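Local coordinates for protein PspGI restriction endonuclease (Pyrococcus sp. GI-H, PDB 3BM3) that probably cleaves DNA site-specifically as a type II restriction endonuclease of the PD-(D/E)XK class, captured here on its substrate DNA, at residues Ile155-Lys160 with Asp251-Phe256; Lys110-Phe115 with Pro137-Pro142. The protein carries 2 engineered substitutions. One frame throughout, in Å; residues are numbered along the deposited sequence. Where two conformers were deposited one is given.

In the fold
Both contacts rest on the same mixed sheet, and together they illustrate how helices from distant parts of a chain can share one sheet face. Contact 2 closes before contact 1 opens along the sequence: the C-terminal part of helix 85-115 meets strand 139-141, the outermost of the sheet within this chain, then strand 155-160 meets helix 249-259 near the C-terminus. Their centres lie about 8 Å apart. The two strands are antiparallel neighbours, probably tied by hydrogen bonds from Ile141 N to Ile155 O and from Ile157 N to Phe139 O. Ile141, Ile157 and Ile253 also pack together, so the contacts form one continuous apolar layer in the PD-(D/E)XK-type domain, close to the bound DNA.

Contact 1 (Ile155-Lys160 with Asp251-Phe256); sequences ILITVK and DDIIQF. With nucleotides of chain A.
Ile155 runs its CG1 and CD1 across one face of the Phe256 ring, and this is the tightest part of the contact. CG1 stands offset toward the rim, in a CH-pi contact 3.6 Å from the Phe256 centroid and 21° off the ring normal. The ring is brought there by a CG anti to the backbone N of Phe256 (chi1 175°). The methyl at the end of Ile155 does double duty: CD1 approaches Phe256 CD2 at 3.5 Å and Ile253 CG1 at 3.9 Å, wedged between side chains about one helical turn apart. Two residues along the same strand face, Ile157 CD1 touches Ile253 CD1 at 3.9 Å.

All four residues are buried. They join an inner strand of the mixed sheet to helix 249-259, nearly antiparallel to it (163°) at 11.2 Å between the segment axes. Farther along the segment, Lys160 is consistent with the lysine of a variant PD-(D/E)XK signature, in which Thr158 holds the usual acidic position. This end lies away from the helix and beside the DNA: Lys160 CG is 3.6 Å from OP2 of DC5 of chain A, while the ammonium forms a salt bridge with Glu169.

Ile254 turns away from the strand and packs on Phe115 instead. On the solvent side, Gln255 NE2 gives Asp251 OD1 an almost straight hydrogen bond of 3.2 Å, syn but tilted from the carboxylate plane.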
loop_
_atom_site.group_PDB
_atom_site.type_symbol
_atom_site.label_atom_id
_atom_site.label_comp_id
_atom_site.label_asym_id
_atom_site.label_seq_id
_atom_site.Cartn_x
_atom_site.Cartn_y
_atom_site.Cartn_z
ATOM N N ILE C 155 -13.634 11.340 15.627
ATOM C CA ILE C 155 -12.288 10.863 15.382
ATOM C C ILE C 155 -12.350 9.908 14.215
ATOM O O ILE C 155 -13.168 8.999 14.215
ATOM C CB ILE C 155 -11.685 10.133 16.579
ATOM C CG1 ILE C 155 -11.929 10.888 17.877
ATOM C CG2 ILE C 155 -10.184 9.869 16.335
ATOM C CD1 ILE C 155 -11.545 10.057 19.136
ATOM N N LEU C 156 -11.457 10.114 13.246
ATOM C CA LEU C 156 -11.255 9.177 12.173
ATOM C C LEU C 156 -9.993 8.413 12.534
ATOM O O LEU C 156 -8.940 9.004 12.830
ATOM C CB LEU C 156 -11.062 9.899 10.855
ATOM C CG LEU C 156 -12.112 10.960 10.598
ATOM C CD1 LEU C 156 -11.892 11.574 9.250
ATOM C CD2 LEU C 156 -13.498 10.330 10.717
ATOM N N ILE C 157 -10.110 7.094 12.501
ATOM C CA ILE C 157 -8.993 6.245 12.855
ATOM C C ILE C 157 -8.711 5.302 11.720
ATOM O O ILE C 157 -9.623 4.583 11.268
ATOM C CB ILE C 157 -9.259 5.425 14.100
ATOM C CG1 ILE C 157 -9.687 6.339 15.249
ATOM C CG2 ILE C 157 -7.970 4.671 14.469
ATOM C CD1 ILE C 157 -9.960 5.639 16.595
ATOM N N THR C 158 -7.478 5.335 11.238
ATOM C CA THR C 158 -7.013 4.408 10.229
ATOM C C THR C 158 -6.155 3.397 10.978
ATOM O O THR C 158 -5.381 3.764 11.860
ATOM C CB THR C 158 -6.234 5.124 9.096
ATOM O OG1 THR C 158 -7.120 6.014 8.399
ATOM C CG2 THR C 158 -5.679 4.100 8.111
ATOM N N VAL C 159 -6.345 2.117 10.670
ATOM C CA VAL C 159 -5.718 1.067 11.386
ATOM C C VAL C 159 -5.013 0.166 10.375
ATOM O O VAL C 159 -5.599 -0.189 9.360
ATOM C CB VAL C 159 -6.773 0.304 12.147
ATOM C CG1 VAL C 159 -6.250 -0.987 12.661
ATOM C CG2 VAL C 159 -7.317 1.176 13.282
ATOM N N LYS C 160 -3.751 -0.130 10.637
ATOM C CA LYS C 160 -2.972 -1.091 9.848
ATOM C C LYS C 160 -2.225 -2.045 10.747
ATOM O O LYS C 160 -1.880 -1.671 11.846
ATOM C CB LYS C 160 -1.989 -0.380 8.917
ATOM C CG LYS C 160 -2.700 0.406 7.855
ATOM C CD LYS C 160 -1.777 0.956 6.844
ATOM C CE LYS C 160 -2.526 1.903 5.933
ATOM N NZ LYS C 160 -3.591 1.248 5.203
ATOM N N ASP C 251 -8.341 5.259 26.142
ATOM C CA ASP C 251 -8.566 6.371 27.043
ATOM C C ASP C 251 -8.488 7.694 26.281
ATOM O O ASP C 251 -9.218 8.623 26.567
ATOM C CB ASP C 251 -7.559 6.331 28.182
ATOM C CG ASP C 251 -7.812 7.419 29.193
ATOM O OD1 ASP C 251 -8.950 7.447 29.674
ATOM O OD2 ASP C 251 -6.901 8.253 29.427
ATOM N N ASP C 252 -7.614 7.781 25.272
ATOM C CA ASP C 252 -7.516 9.001 24.462
ATOM C C ASP C 252 -8.852 9.290 23.789
ATOM O O ASP C 252 -9.293 10.437 23.703
ATOM C CB ASP C 252 -6.433 8.856 23.412
ATOM C CG ASP C 252 -5.023 8.949 23.964
ATOM O OD1 ASP C 252 -4.843 9.182 25.178
ATOM O OD2 ASP C 252 -4.078 8.818 23.145
ATOM N N ILE C 253 -9.502 8.246 23.301
ATOM C CA ILE C 253 -10.797 8.414 22.666
ATOM C C ILE C 253 -11.811 8.875 23.716
ATOM O O ILE C 253 -12.578 9.811 23.504
ATOM C CB ILE C 253 -11.293 7.113 22.044
ATOM C CG1 ILE C 253 -10.452 6.757 20.821
ATOM C CG2 ILE C 253 -12.750 7.244 21.627
ATOM C CD1 ILE C 253 -10.601 5.267 20.427
ATOM N N ILE C 254 -11.795 8.195 24.853
ATOM C CA ILE C 254 -12.695 8.552 25.978
ATOM C C ILE C 254 -12.512 10.032 26.329
ATOM O O ILE C 254 -13.487 10.772 26.493
ATOM C CB ILE C 254 -12.430 7.668 27.208
ATOM C CG1 ILE C 254 -13.025 6.263 26.968
ATOM C CG2 ILE C 254 -13.070 8.292 28.456
ATOM C CD1 ILE C 254 -12.494 5.189 27.878
ATOM N N GLN C 255 -11.272 10.474 26.455
ATOM C CA GLN C 255 -11.007 11.863 26.850
ATOM C C GLN C 255 -11.402 12.847 25.760
ATOM O O GLN C 255 -11.909 13.942 26.023
ATOM C CB GLN C 255 -9.542 12.057 27.192
ATOM C CG GLN C 255 -9.051 11.180 28.346
ATOM C CD GLN C 255 -9.791 11.440 29.635
ATOM O OE1 GLN C 255 -10.138 12.574 29.930
ATOM N NE2 GLN C 255 -10.008 10.396 30.423
ATOM N N PHE C 256 -11.157 12.456 24.523
ATOM C CA PHE C 256 -11.608 13.242 23.408
ATOM C C PHE C 256 -13.122 13.393 23.442
ATOM O O PHE C 256 -13.626 14.490 23.327
ATOM C CB PHE C 256 -11.197 12.598 22.091
ATOM C CG PHE C 256 -11.743 13.297 20.907
ATOM C CD1 PHE C 256 -11.012 14.296 20.270
ATOM C CD2 PHE C 256 -13.002 12.959 20.423
ATOM C CE1 PHE C 256 -11.551 14.947 19.163
ATOM C CE2 PHE C 256 -13.547 13.607 19.360
ATOM C CZ PHE C 256 -12.820 14.608 18.714
ATOM P P DC A 5 -3.754 -4.058 6.917
ATOM O OP1 DC A 5 -3.633 -4.262 8.371
ATOM O OP2 DC A 5 -3.547 -2.708 6.330
ATOM O "O5'" DC A 5 -2.745 -5.063 6.207
ATOM C "C5'" DC A 5 -2.804 -6.447 6.508
ATOM C "C4'" DC A 5 -1.834 -7.194 5.627
ATOM O "O4'" DC A 5 -2.249 -6.991 4.264
ATOM C "C3'" DC A 5 -0.399 -6.678 5.730
ATOM O "O3'" DC A 5 0.481 -7.759 6.002
ATOM C "C2'" DC A 5 -0.100 -6.075 4.371
ATOM C "C1'" DC A 5 -1.121 -6.717 3.456
ATOM N N1 DC A 5 -1.549 -5.824 2.377
ATOM C C2 DC A 5 -1.558 -6.300 1.070
ATOM O O2 DC A 5 -1.290 -7.496 0.871
ATOM N N3 DC A 5 -1.867 -5.456 0.059
ATOM C C4 DC A 5 -2.184 -4.183 0.328
ATOM N N4 DC A 5 -2.450 -3.371 -0.697
ATOM C C5 DC A 5 -2.234 -3.688 1.661
ATOM C C6 DC A 5 -1.912 -4.531 2.645
#

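Contact 2 (Lys110-Phe115 with Pro137-Pro142); sequences KLLNKF and PAFIIP. Engineered in segment 137-142: Ala138 (natural residue Asp).
Leu112 makes the whole contact from the helix side, its two methyls taking different partners on the strand. The aromatic partner is Phe139: Leu112 CD1 sits above one face of the ring, offset toward the rim, with Phe139 CD1 nearest at 4.0 Å. The Phe139 CG, beside its backbone N (chi1 -60°), lets the ring rise from the strand toward the helix; the ring also meets Phe108 of the same helix and His121, which lies beyond that helix in the chain. The aliphatic partner is Ile141, whose CD1 comes within 4.3 Å of Leu112 CD2, a looser touch.

No hydrogen bond passes between the two segments, and apolar packing does all the work. Backbone geometry shapes the strand's entry: a classic beta bulge sets Ala138 and Phe139 together opposite Ile157 of the neighbouring strand. Ala138 is an engineered residue, Asp in nature, and Pro137 with that Asp would fit the start of the PD-(D/E)XK signature. At the far end a cis peptide precedes Pro142.

Phe250 and Ile253 of helix 249-259 also touch Leu112, adding a second helix to its apolar surroundings. Among polar ties, the Lys110 ammonium forms a salt bridge with Glu25.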
loop_
_atom_site.group_PDB
_atom_site.type_symbol
_atom_site.label_atom_id
_atom_site.label_comp_id
_atom_site.label_asym_id
_atom_site.label_seq_id
_atom_site.Cartn_x
_atom_site.Cartn_y
_atom_site.Cartn_z
ATOM N N LYS C 110 -13.394 -5.091 19.560
ATOM C CA LYS C 110 -13.650 -5.753 20.824
ATOM C C LYS C 110 -13.215 -4.864 21.965
ATOM O O LYS C 110 -13.886 -4.795 23.017
ATOM C CB LYS C 110 -12.902 -7.080 20.853
ATOM C CG LYS C 110 -13.366 -8.057 19.810
ATOM C CD LYS C 110 -14.893 -8.270 19.848
ATOM C CE LYS C 110 -15.344 -9.368 18.910
ATOM N NZ LYS C 110 -16.843 -9.330 18.682
ATOM N N LEU C 111 -12.069 -4.214 21.766
ATOM C CA LEU C 111 -11.551 -3.254 22.761
ATOM C C LEU C 111 -12.433 -2.017 22.843
ATOM O O LEU C 111 -12.804 -1.598 23.920
ATOM C CB LEU C 111 -10.119 -2.873 22.470
ATOM C CG LEU C 111 -9.136 -4.023 22.748
ATOM C CD1 LEU C 111 -7.824 -3.859 21.984
ATOM C CD2 LEU C 111 -8.876 -4.139 24.255
ATOM N N LEU C 112 -12.843 -1.491 21.684
ATOM C CA LEU C 112 -13.768 -0.369 21.676
ATOM C C LEU C 112 -15.029 -0.695 22.492
ATOM O O LEU C 112 -15.471 0.080 23.320
ATOM C CB LEU C 112 -14.134 0.012 20.246
ATOM C CG LEU C 112 -12.984 0.659 19.438
ATOM C CD1 LEU C 112 -13.500 0.934 18.033
ATOM C CD2 LEU C 112 -12.386 1.956 20.064
ATOM N N ASN C 113 -15.593 -1.864 22.258
ATOM C CA ASN C 113 -16.823 -2.272 22.923
ATOM C C ASN C 113 -16.649 -2.290 24.415
ATOM O O ASN C 113 -17.504 -1.807 25.155
ATOM C CB ASN C 113 -17.256 -3.655 22.462
ATOM C CG ASN C 113 -17.788 -3.643 21.062
ATOM O OD1 ASN C 113 -18.083 -2.584 20.512
ATOM N ND2 ASN C 113 -17.928 -4.815 20.481
ATOM N N LYS C 114 -15.520 -2.840 24.852
ATOM C CA LYS C 114 -15.229 -2.980 26.270
ATOM C C LYS C 114 -15.227 -1.622 26.959
ATOM O O LYS C 114 -15.741 -1.496 28.067
ATOM C CB LYS C 114 -13.891 -3.698 26.490
ATOM C CG LYS C 114 -13.542 -3.935 27.976
ATOM C CD LYS C 114 -14.581 -4.835 28.648
ATOM C CE LYS C 114 -14.237 -5.175 30.102
ATOM N NZ LYS C 114 -13.900 -3.965 30.900
ATOM N N PHE C 115 -14.686 -0.609 26.280
ATOM C CA PHE C 115 -14.632 0.736 26.806
ATOM C C PHE C 115 -15.907 1.534 26.575
ATOM O O PHE C 115 -15.994 2.669 27.028
ATOM C CB PHE C 115 -13.429 1.483 26.226
ATOM C CG PHE C 115 -12.114 0.986 26.719
ATOM C CD1 PHE C 115 -11.603 1.422 27.919
ATOM C CD2 PHE C 115 -11.401 0.072 26.012
ATOM C CE1 PHE C 115 -10.381 0.940 28.379
ATOM C CE2 PHE C 115 -10.202 -0.411 26.453
ATOM C CZ PHE C 115 -9.676 0.021 27.634
ATOM N N PRO C 137 -12.111 5.550 6.597
ATOM C CA PRO C 137 -11.353 5.273 7.789
ATOM C C PRO C 137 -11.841 3.933 8.348
ATOM O O PRO C 137 -13.030 3.591 8.222
ATOM C CB PRO C 137 -11.720 6.420 8.739
ATOM C CG PRO C 137 -12.518 7.368 7.985
ATOM C CD PRO C 137 -12.856 6.815 6.658
ATOM N N ALA C 138 -10.943 3.184 8.969
ATOM C CA ALA C 138 -11.334 1.948 9.627
ATOM C C ALA C 138 -12.432 2.201 10.626
ATOM O O ALA C 138 -13.388 1.454 10.686
ATOM C CB ALA C 138 -10.166 1.250 10.339
ATOM N N PHE C 139 -12.282 3.262 11.415
ATOM C CA PHE C 139 -13.276 3.604 12.403
ATOM C C PHE C 139 -13.559 5.080 12.387
ATOM O O PHE C 139 -12.676 5.897 12.192
ATOM C CB PHE C 139 -12.806 3.180 13.790
ATOM C CG PHE C 139 -12.557 1.713 13.877
ATOM C CD1 PHE C 139 -13.617 0.851 14.057
ATOM C CD2 PHE C 139 -11.298 1.184 13.702
ATOM C CE1 PHE C 139 -13.432 -0.530 14.084
ATOM C CE2 PHE C 139 -11.108 -0.202 13.740
ATOM C CZ PHE C 139 -12.168 -1.040 13.940
ATOM N N ILE C 140 -14.821 5.380 12.590
ATOM C CA ILE C 140 -15.251 6.726 12.823
ATOM C C ILE C 140 -15.880 6.713 14.183
ATOM O O ILE C 140 -16.799 5.939 14.454
ATOM C CB ILE C 140 -16.270 7.183 11.799
ATOM C CG1 ILE C 140 -15.681 7.074 10.401
ATOM C CG2 ILE C 140 -16.689 8.641 12.085
ATOM C CD1 ILE C 140 -16.619 7.408 9.299
ATOM N N ILE C 141 -15.387 7.586 15.051
ATOM C CA ILE C 141 -15.867 7.645 16.412
ATOM C C ILE C 141 -16.550 8.979 16.649
ATOM O O ILE C 141 -15.934 10.014 16.468
ATOM C CB ILE C 141 -14.706 7.425 17.380
ATOM C CG1 ILE C 141 -14.158 5.998 17.128
ATOM C CG2 ILE C 141 -15.205 7.631 18.805
ATOM C CD1 ILE C 141 -13.035 5.607 17.943
ATOM N N PRO C 142 -17.838 8.962 17.034
ATOM C CA PRO C 142 -18.685 7.793 17.309
ATOM C C PRO C 142 -19.449 7.252 16.106
ATOM O O PRO C 142 -19.918 6.098 16.128
ATOM C CB PRO C 142 -19.658 8.331 18.335
ATOM C CG PRO C 142 -19.855 9.753 17.920
ATOM C CD PRO C 142 -18.544 10.219 17.351
#